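Local structure of actin depolymerization factor 2 (Plasmodium berghei, 2XFA) at residues A[21-26]-A[30-35]; A[58-63]-A[139-144]; A[79-84]-A[91-96]. The protein belongs to the ADF/cofilin family and probably binds actin and regulates filament turnover in the malaria parasite. All coordinates share one frame; numbering follows the deposited sequence.

How the contacts relate
The chain is an ADF-homology fold, a mixed sheet with helices on both faces. Contact 1 comes first. It closes the short turn from helix 14-24 into strand 31-37, and it is complete before contact 2 opens. Contact 2 joins helix 56-65 to helix 137-146 and so closes a long loop of the chain. Contact 3, the hairpin of strands 73-81 and 89-97, lies within that loop. Tyr31 links contacts 1 and 2 by packing on Ile59 and Ile63. Met79 of contact 3 reaches Ile59 and Leu141 of contact 2. On the other face, Ile92 of contact 3 touches Leu23 and Lys24 of contact 1.

Contact 1. Residues A[21-26]-A[30-35]; sequences NRLKVK and KYIIYK
Leu23 and Ile32 meet where the chain leaves helix 14-24 and turns back into strand 31-37. This is a helix-to-sheet junction of the ADF-homology fold, in which helices cover both faces of a mixed sheet. The two side chains approach at a slant. Each offers a terminal methyl, with Leu23 CD1 lying 3.9 Å from Ile32 CD1. The leucine CG is anti to the backbone N (chi1 175°), and its CD1 branch reaches over the start of the strand. There Leu23 CD1 rests 3.9 Å from Lys30 O and 4.0 Å from Tyr31 CA. Ile32 CD1 also comes within 4.1 Å of Leu23 CB, so it lies alongside the leucine stem as well as its tip. No hydrogen bond joins the two segments. Backbone hydrogen bonds to neighbouring strands hold the strand in place: Ile32 pairs with Ile76, and Tyr31 with Glu48.

Tyr31 points away from Leu23, to the opposite face of the sheet, where it packs on Ile59 and Ile63 of helix 56-65 and its OH is hydrogen-bonded to Asn66 OD1. Tyr34 lies on the Ile32 side, and its OH is hydrogen-bonded to Cys16 O in helix 14-24. The two branches of Ile32 thus have separate tasks. Ile32 CD1 meets the leucine, while Ile32 CG2 sits 3.5 Å above one face of the Tyr34 ring, offset toward the rim.

Contact 2. Residues A[58-63]-A[139-144]; sequences NIIMRI and EELKAI
Ile60 and Leu141 join helices 56-65 and 137-146, which are neighbours on one face of the sheet in the ADF-homology fold. Along the first helix, Ile59 turns to the sheet and packs on Ala77 and Met79 of strand 73-81.

Ile60 comes next and carries the contact. Its side chain crosses that of Leu141 at a slant. With chi1 at -68°, its CG1 is anti to the carbonyl carbon, and this sets both branches against one leucine methyl. Ile60 CG1 lies 3.8 Å from Leu141 CD1, and Ile60 CG2 is 4.2 Å from Leu141 CD1.

Ile63, one turn on, also faces the second helix but makes no close contact with 139-144. It packs on Ile75 and Ala77 of the sheet, while Leu141 touches Leu128 and Ile130 of strand 126-130. No hydrogen bond crosses between the segments.

The contact has a charged border beside its apolar centre. The lysine chain of Lys142 runs past Ile60, and its NZ forms a salt bridge with Asp57, one residue before the segment on helix 56-65. At the base of that chain, Lys142 CB lies 4.3 Å from Ile60 CD1.

Contact 3. Residues A[79-84]-A[91-96]; sequences MPIPTP and RIYFIF
This contact belongs to the beta hairpin of strands 73-81 and 89-97, part of the central sheet of the ADF-homology fold. Met79 and Arg91 form an antiparallel hydrogen-bonded pair. Met79 N donates to Arg91 O at 2.8 Å, with an N-H...O angle of 153°. The return bond is straighter: Arg91 N reaches Met79 O at 2.9 Å and 170°. Further backbone hydrogen bonds flank the pair, between Ile81 and Arg89 on one side and between Tyr93 and Ala77 on the other.

The side chains of Met79, Ile81 and Tyr93 gather on the same face of the hairpin. The Tyr93 side chain runs across both of the others at about a right angle. Met79 meets the ring near its base, with Met79 CG 3.5 Å from Tyr93 CD2. Met79 CB lies 3.8 Å from Tyr93 CD2 as well. The methionine chain bends at chi2 (-59°), and its thioether end continues beyond the ring to the neighbouring helices. Ile81 takes the outer end of the tyrosine. Ile81 CD1 is 3.6 Å from Tyr93 CE2 and 3.4 Å from Tyr93 OH. The two residues of strand 73-81 thus divide the length of the ring between them. Beyond Ile81 the chain leaves the strand.

Helix 137-146 covers the Met79 face, with Leu141 on Met79 and Ile95, and Ile145 on Ile81 and Tyr93. On the other face, Phe94 packs on Leu117 and Val118 of helix 104-118, while Ile92 touches Leu23 and Lys24. Strand 126-130 runs parallel beside strand 89-97, joined to it by backbone hydrogen bonds of Phe94 with Lys126 and Leu128.

Contact 1. Residues A[21-26]-A[30-35]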
loop_
_atom_site.group_PDB
_atom_site.type_symbol
_atom_site.label_atom_id
_atom_site.label_comp_id
_atom_site.label_asym_id
_atom_site.label_seq_id
_atom_site.Cartn_x
_atom_site.Cartn_y
_atom_site.Cartn_z
ATOM N N ASN A 21 9.509 -8.956 0.159
ATOM C CA ASN A 21 10.118 -10.031 -0.623
ATOM C C ASN A 21 9.303 -11.325 -0.537
ATOM O O ASN A 21 9.140 -12.025 -1.527
ATOM C CB ASN A 21 11.584 -10.242 -0.236
ATOM C CG ASN A 21 12.506 -9.147 -0.790
ATOM O OD1 ASN A 21 13.537 -8.829 -0.198
ATOM N ND2 ASN A 21 12.134 -8.576 -1.929
ATOM N N ARG A 22 8.760 -11.625 0.638
ATOM C CA ARG A 22 7.855 -12.764 0.773
ATOM C C ARG A 22 6.606 -12.602 -0.105
ATOM O O ARG A 22 6.060 -13.587 -0.592
ATOM C CB ARG A 22 7.479 -12.990 2.245
ATOM C CG ARG A 22 8.556 -13.719 3.044
ATOM C CD ARG A 22 8.335 -13.631 4.549
ATOM N NE ARG A 22 7.070 -14.221 4.982
ATOM C CZ ARG A 22 6.843 -15.530 5.050
ATOM N NH1 ARG A 22 7.795 -16.388 4.701
ATOM N NH2 ARG A 22 5.664 -15.985 5.457
ATOM N N LEU A 23 6.162 -11.358 -0.297
ATOM C CA LEU A 23 5.023 -11.040 -1.170
ATOM C C LEU A 23 5.380 -11.176 -2.643
ATOM O O LEU A 23 4.669 -11.822 -3.415
ATOM C CB LEU A 23 4.543 -9.602 -0.923
ATOM C CG LEU A 23 3.429 -9.062 -1.827
ATOM C CD1 LEU A 23 2.560 -8.032 -1.102
ATOM C CD2 LEU A 23 4.004 -8.462 -3.091
ATOM N N LYS A 24 6.474 -10.524 -3.014
ATOM C CA LYS A 24 6.957 -10.464 -4.396
ATOM C C LYS A 24 7.472 -11.805 -4.890
ATOM O O LYS A 24 7.063 -12.285 -5.948
ATOM C CB LYS A 24 8.076 -9.427 -4.465
ATOM C CG LYS A 24 8.690 -9.168 -5.807
ATOM C CD LYS A 24 9.721 -8.076 -5.626
ATOM C CE LYS A 24 10.697 -8.026 -6.763
ATOM N NZ LYS A 24 9.951 -7.866 -8.034
ATOM N N VAL A 25 8.360 -12.415 -4.109
ATOM C CA VAL A 25 9.033 -13.642 -4.526
ATOM C C VAL A 25 8.349 -14.933 -4.092
ATOM O O VAL A 25 8.172 -15.842 -4.900
ATOM C CB VAL A 25 10.496 -13.670 -4.051
ATOM C CG1 VAL A 25 10.982 -15.104 -3.899
ATOM C CG2 VAL A 25 11.368 -12.906 -5.032
ATOM N N LYS A 26 7.975 -15.013 -2.819
ATOM C CA LYS A 26 7.389 -16.236 -2.270
ATOM C C LYS A 26 5.861 -16.214 -2.247
ATOM O O LYS A 26 5.231 -17.180 -1.825
ATOM C CB LYS A 26 7.932 -16.515 -0.862
ATOM C CG LYS A 26 9.441 -16.735 -0.800
ATOM C CD LYS A 26 9.796 -18.068 -0.142
ATOM C CE LYS A 26 9.335 -19.252 -0.985
ATOM N NZ LYS A 26 9.672 -20.561 -0.359
ATOM N N LYS A 30 -0.577 -11.397 0.455
ATOM C CA LYS A 30 -1.355 -10.751 -0.591
ATOM C C LYS A 30 -1.239 -9.224 -0.538
ATOM O O LYS A 30 -1.286 -8.565 -1.566
ATOM C CB LYS A 30 -2.819 -11.167 -0.514
ATOM C CG LYS A 30 -3.499 -11.233 -1.865
ATOM C CD LYS A 30 -2.913 -12.352 -2.696
ATOM C CE LYS A 30 -3.423 -12.313 -4.124
ATOM N NZ LYS A 30 -2.750 -13.340 -4.973
ATOM N N TYR A 31 -1.151 -8.665 0.668
ATOM C CA TYR A 31 -0.901 -7.252 0.821
ATOM C C TYR A 31 -0.225 -6.991 2.138
ATOM O O TYR A 31 -0.274 -7.802 3.042
ATOM C CB TYR A 31 -2.157 -6.368 0.662
ATOM C CG TYR A 31 -3.209 -6.482 1.738
ATOM C CD1 TYR A 31 -3.116 -5.754 2.911
ATOM C CD2 TYR A 31 -4.308 -7.295 1.568
ATOM C CE1 TYR A 31 -4.077 -5.849 3.885
ATOM C CE2 TYR A 31 -5.279 -7.395 2.541
ATOM C CZ TYR A 31 -5.155 -6.670 3.696
ATOM O OH TYR A 31 -6.115 -6.770 4.665
ATOM N N ILE A 32 0.453 -5.862 2.215
ATOM C CA ILE A 32 1.139 -5.484 3.434
ATOM C C ILE A 32 0.737 -4.053 3.628
ATOM O O ILE A 32 0.663 -3.318 2.653
ATOM C CB ILE A 32 2.645 -5.510 3.283
ATOM C CG1 ILE A 32 3.114 -6.890 2.825
ATOM C CG2 ILE A 32 3.305 -5.128 4.599
ATOM C CD1 ILE A 32 4.488 -6.860 2.138
ATOM N N ILE A 33 0.433 -3.677 4.872
ATOM C CA ILE A 33 0.223 -2.284 5.213
ATOM C C ILE A 33 1.347 -1.898 6.179
ATOM O O ILE A 33 1.641 -2.637 7.099
ATOM C CB ILE A 33 -1.179 -2.063 5.843
ATOM C CG1 ILE A 33 -2.257 -2.358 4.800
ATOM C CG2 ILE A 33 -1.347 -0.630 6.295
ATOM C CD1 ILE A 33 -3.626 -2.369 5.332
ATOM N N TYR A 34 1.996 -0.764 5.928
ATOM C CA TYR A 34 3.114 -0.294 6.737
ATOM C C TYR A 34 2.710 0.984 7.416
ATOM O O TYR A 34 1.878 1.719 6.889
ATOM C CB TYR A 34 4.306 0.084 5.841
ATOM C CG TYR A 34 4.893 -1.033 5.054
ATOM C CD1 TYR A 34 5.845 -1.868 5.613
ATOM C CD2 TYR A 34 4.514 -1.251 3.738
ATOM C CE1 TYR A 34 6.405 -2.890 4.886
ATOM C CE2 TYR A 34 5.057 -2.274 3.009
ATOM C CZ TYR A 34 6.010 -3.091 3.591
ATOM O OH TYR A 34 6.566 -4.114 2.871
ATOM N N LYS A 35 3.353 1.306 8.537
ATOM C CA LYS A 35 3.066 2.566 9.176
ATOM C C LYS A 35 4.330 3.128 9.796
ATOM O O LYS A 35 5.328 2.432 9.946
ATOM C CB LYS A 35 2.027 2.363 10.280
ATOM C CG LYS A 35 2.579 1.568 11.433
ATOM C CD LYS A 35 1.487 1.096 12.395
ATOM C CE LYS A 35 1.986 1.176 13.841
ATOM N NZ LYS A 35 1.765 -0.087 14.600
#

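Contact 2. Residues A[58-63]-A[139-144]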
loop_
_atom_site.group_PDB
_atom_site.type_symbol
_atom_site.label_atom_id
_atom_site.label_comp_id
_atom_site.label_asym_id
_atom_site.label_seq_id
_atom_site.Cartn_x
_atom_site.Cartn_y
_atom_site.Cartn_z
ATOM N N ASN A 58 -12.500 -7.729 -3.941
ATOM C CA ASN A 58 -12.375 -8.241 -2.587
ATOM C C ASN A 58 -11.076 -7.813 -1.931
ATOM O O ASN A 58 -11.032 -7.565 -0.731
ATOM C CB ASN A 58 -12.530 -9.757 -2.529
ATOM C CG ASN A 58 -13.381 -10.203 -1.351
ATOM O OD1 ASN A 58 -12.880 -10.409 -0.243
ATOM N ND2 ASN A 58 -14.684 -10.334 -1.582
ATOM N N ILE A 59 -9.997 -7.710 -2.693
ATOM C CA ILE A 59 -8.764 -7.343 -2.027
ATOM C C ILE A 59 -8.800 -5.862 -1.602
ATOM O O ILE A 59 -8.382 -5.519 -0.505
ATOM C CB ILE A 59 -7.510 -7.762 -2.839
ATOM C CG1 ILE A 59 -6.241 -7.370 -2.102
ATOM C CG2 ILE A 59 -7.508 -7.128 -4.206
ATOM C CD1 ILE A 59 -5.777 -6.023 -2.466
ATOM N N ILE A 60 -9.311 -5.008 -2.482
ATOM C CA ILE A 60 -9.518 -3.590 -2.222
ATOM C C ILE A 60 -10.441 -3.395 -0.998
ATOM O O ILE A 60 -10.170 -2.554 -0.139
ATOM C CB ILE A 60 -10.143 -2.902 -3.455
ATOM C CG1 ILE A 60 -9.144 -2.864 -4.623
ATOM C CG2 ILE A 60 -10.636 -1.502 -3.118
ATOM C CD1 ILE A 60 -9.815 -2.593 -5.971
ATOM N N MET A 61 -11.485 -4.211 -0.900
ATOM C CA MET A 61 -12.378 -4.157 0.265
ATOM C C MET A 61 -11.635 -4.493 1.556
ATOM O O MET A 61 -11.771 -3.792 2.572
ATOM C CB MET A 61 -13.573 -5.081 0.062
ATOM C CG MET A 61 -14.541 -5.116 1.216
ATOM S SD MET A 61 -15.698 -6.479 1.009
ATOM C CE MET A 61 -14.569 -7.868 0.933
ATOM N N ARG A 62 -10.837 -5.556 1.515
ATOM C CA ARG A 62 -10.067 -5.964 2.689
ATOM C C ARG A 62 -9.051 -4.903 3.112
ATOM O O ARG A 62 -8.865 -4.640 4.291
ATOM C CB ARG A 62 -9.341 -7.274 2.402
ATOM C CG ARG A 62 -10.275 -8.425 2.061
ATOM C CD ARG A 62 -10.633 -9.221 3.280
ATOM N NE ARG A 62 -9.635 -10.245 3.563
ATOM C CZ ARG A 62 -9.798 -11.539 3.303
ATOM N NH1 ARG A 62 -10.924 -11.982 2.748
ATOM N NH2 ARG A 62 -8.833 -12.394 3.603
ATOM N N ILE A 63 -8.382 -4.296 2.142
ATOM C CA ILE A 63 -7.439 -3.236 2.462
ATOM C C ILE A 63 -8.161 -2.076 3.101
ATOM O O ILE A 63 -7.706 -1.541 4.094
ATOM C CB ILE A 63 -6.703 -2.712 1.222
ATOM C CG1 ILE A 63 -5.838 -3.812 0.621
ATOM C CG2 ILE A 63 -5.837 -1.536 1.592
ATOM C CD1 ILE A 63 -5.174 -3.387 -0.691
ATOM N N GLU A 139 -13.862 2.963 -4.537
ATOM C CA GLU A 139 -14.216 3.307 -5.914
ATOM C C GLU A 139 -13.068 4.007 -6.637
ATOM O O GLU A 139 -12.830 3.800 -7.818
ATOM C CB GLU A 139 -15.469 4.186 -5.948
ATOM C CG GLU A 139 -15.802 4.670 -7.351
ATOM C CD GLU A 139 -17.236 5.175 -7.504
ATOM O OE1 GLU A 139 -17.774 5.769 -6.537
ATOM O OE2 GLU A 139 -17.813 4.986 -8.608
ATOM N N GLU A 140 -12.340 4.838 -5.910
ATOM C CA GLU A 140 -11.262 5.588 -6.514
ATOM C C GLU A 140 -10.119 4.652 -6.912
ATOM O O GLU A 140 -9.616 4.720 -8.020
ATOM C CB GLU A 140 -10.768 6.678 -5.560
ATOM C CG GLU A 140 -10.265 7.903 -6.294
ATOM C CD GLU A 140 -9.980 9.085 -5.383
ATOM O OE1 GLU A 140 -10.848 9.993 -5.289
ATOM O OE2 GLU A 140 -8.877 9.113 -4.788
ATOM N N LEU A 141 -9.703 3.778 -6.006
ATOM C CA LEU A 141 -8.612 2.866 -6.340
ATOM C C LEU A 141 -8.985 2.025 -7.558
ATOM O O LEU A 141 -8.166 1.829 -8.446
ATOM C CB LEU A 141 -8.283 1.938 -5.185
ATOM C CG LEU A 141 -6.875 1.544 -4.738
ATOM C CD1 LEU A 141 -6.936 0.172 -4.076
ATOM C CD2 LEU A 141 -5.813 1.604 -5.805
ATOM N N LYS A 142 -10.214 1.510 -7.579
ATOM C CA LYS A 142 -10.667 0.717 -8.724
ATOM C C LYS A 142 -10.590 1.531 -10.024
ATOM O O LYS A 142 -10.021 1.071 -11.020
ATOM C CB LYS A 142 -12.072 0.142 -8.478
ATOM C CG LYS A 142 -12.502 -0.885 -9.512
ATOM C CD LYS A 142 -13.774 -1.620 -9.059
ATOM C CE LYS A 142 -14.391 -2.455 -10.184
ATOM N NZ LYS A 142 -13.418 -3.417 -10.795
ATOM N N ALA A 143 -11.116 2.755 -9.986
ATOM C CA ALA A 143 -11.113 3.651 -11.138
ATOM C C ALA A 143 -9.696 3.870 -11.617
ATOM O O ALA A 143 -9.408 3.773 -12.795
ATOM C CB ALA A 143 -11.758 4.986 -10.775
ATOM N N ILE A 144 -8.797 4.156 -10.691
ATOM C CA ILE A 144 -7.401 4.332 -11.062
ATOM C C ILE A 144 -6.853 3.062 -11.697
ATOM O O ILE A 144 -6.363 3.061 -12.817
ATOM C CB ILE A 144 -6.567 4.683 -9.845
ATOM C CG1 ILE A 144 -6.781 6.154 -9.484
ATOM C CG2 ILE A 144 -5.108 4.410 -10.117
ATOM C CD1 ILE A 144 -6.321 6.491 -8.057
#

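Contact 3. Residues A[79-84]-A[91-96]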
loop_
_atom_site.group_PDB
_atom_site.type_symbol
_atom_site.label_atom_id
_atom_site.label_comp_id
_atom_site.label_asym_id
_atom_site.label_seq_id
_atom_site.Cartn_x
_atom_site.Cartn_y
_atom_site.Cartn_z
ATOM N N MET A 79 -1.974 -7.137 -6.925
ATOM C CA MET A 79 -3.302 -7.061 -7.526
ATOM C C MET A 79 -3.470 -8.028 -8.690
ATOM O O MET A 79 -2.668 -8.024 -9.617
ATOM C CB MET A 79 -3.561 -5.640 -8.019
ATOM C CG MET A 79 -3.497 -4.602 -6.921
ATOM S SD MET A 79 -4.714 -4.996 -5.650
ATOM C CE MET A 79 -4.994 -3.367 -4.962
ATOM N N PRO A 80 -4.529 -8.852 -8.653
ATOM C CA PRO A 80 -4.813 -9.800 -9.736
ATOM C C PRO A 80 -5.452 -9.084 -10.912
ATOM O O PRO A 80 -6.648 -8.799 -10.874
ATOM C CB PRO A 80 -5.830 -10.768 -9.107
ATOM C CG PRO A 80 -5.945 -10.375 -7.641
ATOM C CD PRO A 80 -5.505 -8.955 -7.558
ATOM N N ILE A 81 -4.678 -8.808 -11.952
ATOM C CA ILE A 81 -5.184 -7.985 -13.038
ATOM C C ILE A 81 -5.082 -8.620 -14.430
ATOM O O ILE A 81 -3.991 -8.892 -14.937
ATOM C CB ILE A 81 -4.543 -6.593 -13.024
ATOM C CG1 ILE A 81 -5.076 -5.797 -11.838
ATOM C CG2 ILE A 81 -4.852 -5.855 -14.309
ATOM C CD1 ILE A 81 -4.465 -4.440 -11.727
ATOM N N PRO A 82 -6.241 -8.850 -15.054
ATOM C CA PRO A 82 -6.282 -9.489 -16.369
ATOM C C PRO A 82 -5.732 -8.571 -17.453
ATOM O O PRO A 82 -6.030 -7.374 -17.472
ATOM C CB PRO A 82 -7.777 -9.741 -16.584
ATOM C CG PRO A 82 -8.451 -8.700 -15.774
ATOM C CD PRO A 82 -7.586 -8.497 -14.565
ATOM N N THR A 83 -4.918 -9.138 -18.338
ATOM C CA THR A 83 -4.398 -8.409 -19.488
ATOM C C THR A 83 -5.558 -7.895 -20.336
ATOM O O THR A 83 -6.717 -8.226 -20.070
ATOM C CB THR A 83 -3.474 -9.310 -20.355
ATOM O OG1 THR A 83 -4.181 -10.485 -20.770
ATOM C CG2 THR A 83 -2.239 -9.726 -19.569
ATOM N N PRO A 84 -5.263 -7.073 -21.356
ATOM C CA PRO A 84 -6.344 -6.732 -22.285
ATOM C C PRO A 84 -6.813 -7.980 -23.029
ATOM O O PRO A 84 -7.465 -7.868 -24.067
ATOM C CB PRO A 84 -5.686 -5.736 -23.248
ATOM C CG PRO A 84 -4.213 -5.946 -23.091
ATOM C CD PRO A 84 -4.015 -6.353 -21.668
ATOM N N ARG A 91 0.091 -7.843 -10.495
ATOM C CA ARG A 91 0.874 -6.595 -10.569
ATOM C C ARG A 91 1.053 -6.015 -9.173
ATOM O O ARG A 91 0.116 -6.002 -8.374
ATOM C CB ARG A 91 0.169 -5.545 -11.434
ATOM C CG ARG A 91 -0.023 -5.915 -12.921
ATOM C CD ARG A 91 1.033 -6.895 -13.364
ATOM N NE ARG A 91 1.290 -6.841 -14.803
ATOM C CZ ARG A 91 2.132 -7.650 -15.439
ATOM N NH1 ARG A 91 2.788 -8.587 -14.767
ATOM N NH2 ARG A 91 2.312 -7.528 -16.747
ATOM N N ILE A 92 2.238 -5.503 -8.880
ATOM C CA ILE A 92 2.481 -4.956 -7.556
ATOM C C ILE A 92 2.185 -3.471 -7.540
ATOM O O ILE A 92 2.804 -2.706 -8.269
ATOM C CB ILE A 92 3.911 -5.196 -7.090
ATOM C CG1 ILE A 92 4.178 -6.696 -6.949
ATOM C CG2 ILE A 92 4.131 -4.515 -5.744
ATOM C CD1 ILE A 92 5.656 -7.011 -6.823
ATOM N N TYR A 93 1.202 -3.069 -6.741
ATOM C CA TYR A 93 0.870 -1.654 -6.606
ATOM C C TYR A 93 1.405 -1.155 -5.278
ATOM O O TYR A 93 1.351 -1.865 -4.288
ATOM C CB TYR A 93 -0.645 -1.449 -6.650
ATOM C CG TYR A 93 -1.183 -1.474 -8.053
ATOM C CD1 TYR A 93 -1.520 -0.294 -8.714
ATOM C CD2 TYR A 93 -1.288 -2.670 -8.749
ATOM C CE1 TYR A 93 -1.996 -0.316 -10.024
ATOM C CE2 TYR A 93 -1.753 -2.702 -10.060
ATOM C CZ TYR A 93 -2.109 -1.529 -10.690
ATOM O OH TYR A 93 -2.573 -1.578 -11.988
ATOM N N PHE A 94 1.882 0.078 -5.254
ATOM C CA PHE A 94 2.270 0.713 -4.008
ATOM C C PHE A 94 1.290 1.870 -3.813
ATOM O O PHE A 94 1.084 2.659 -4.722
ATOM C CB PHE A 94 3.696 1.252 -4.095
ATOM C CG PHE A 94 4.143 1.962 -2.860
ATOM C CD1 PHE A 94 4.857 1.287 -1.884
ATOM C CD2 PHE A 94 3.832 3.295 -2.657
ATOM C CE1 PHE A 94 5.283 1.939 -0.727
ATOM C CE2 PHE A 94 4.245 3.959 -1.496
ATOM C CZ PHE A 94 4.970 3.281 -0.531
ATOM N N ILE A 95 0.663 1.954 -2.647
ATOM C CA ILE A 95 -0.372 2.960 -2.454
ATOM C C ILE A 95 -0.039 3.772 -1.232
ATOM O O ILE A 95 0.223 3.226 -0.167
ATOM C CB ILE A 95 -1.745 2.300 -2.247
ATOM C CG1 ILE A 95 -2.082 1.422 -3.452
ATOM C CG2 ILE A 95 -2.835 3.354 -1.963
ATOM C CD1 ILE A 95 -3.109 0.331 -3.121
ATOM N N PHE A 96 -0.017 5.079 -1.401
ATOM C CA PHE A 96 0.167 5.975 -0.285
ATOM C C PHE A 96 -1.212 6.539 0.061
ATOM O O PHE A 96 -1.768 7.388 -0.659
ATOM C CB PHE A 96 1.165 7.077 -0.633
ATOM C CG PHE A 96 1.306 8.149 0.423
ATOM C CD1 PHE A 96 1.034 7.880 1.770
ATOM C CD2 PHE A 96 1.734 9.419 0.069
ATOM C CE1 PHE A 96 1.170 8.879 2.723
ATOM C CE2 PHE A 96 1.868 10.424 1.020
ATOM C CZ PHE A 96 1.598 10.164 2.342
#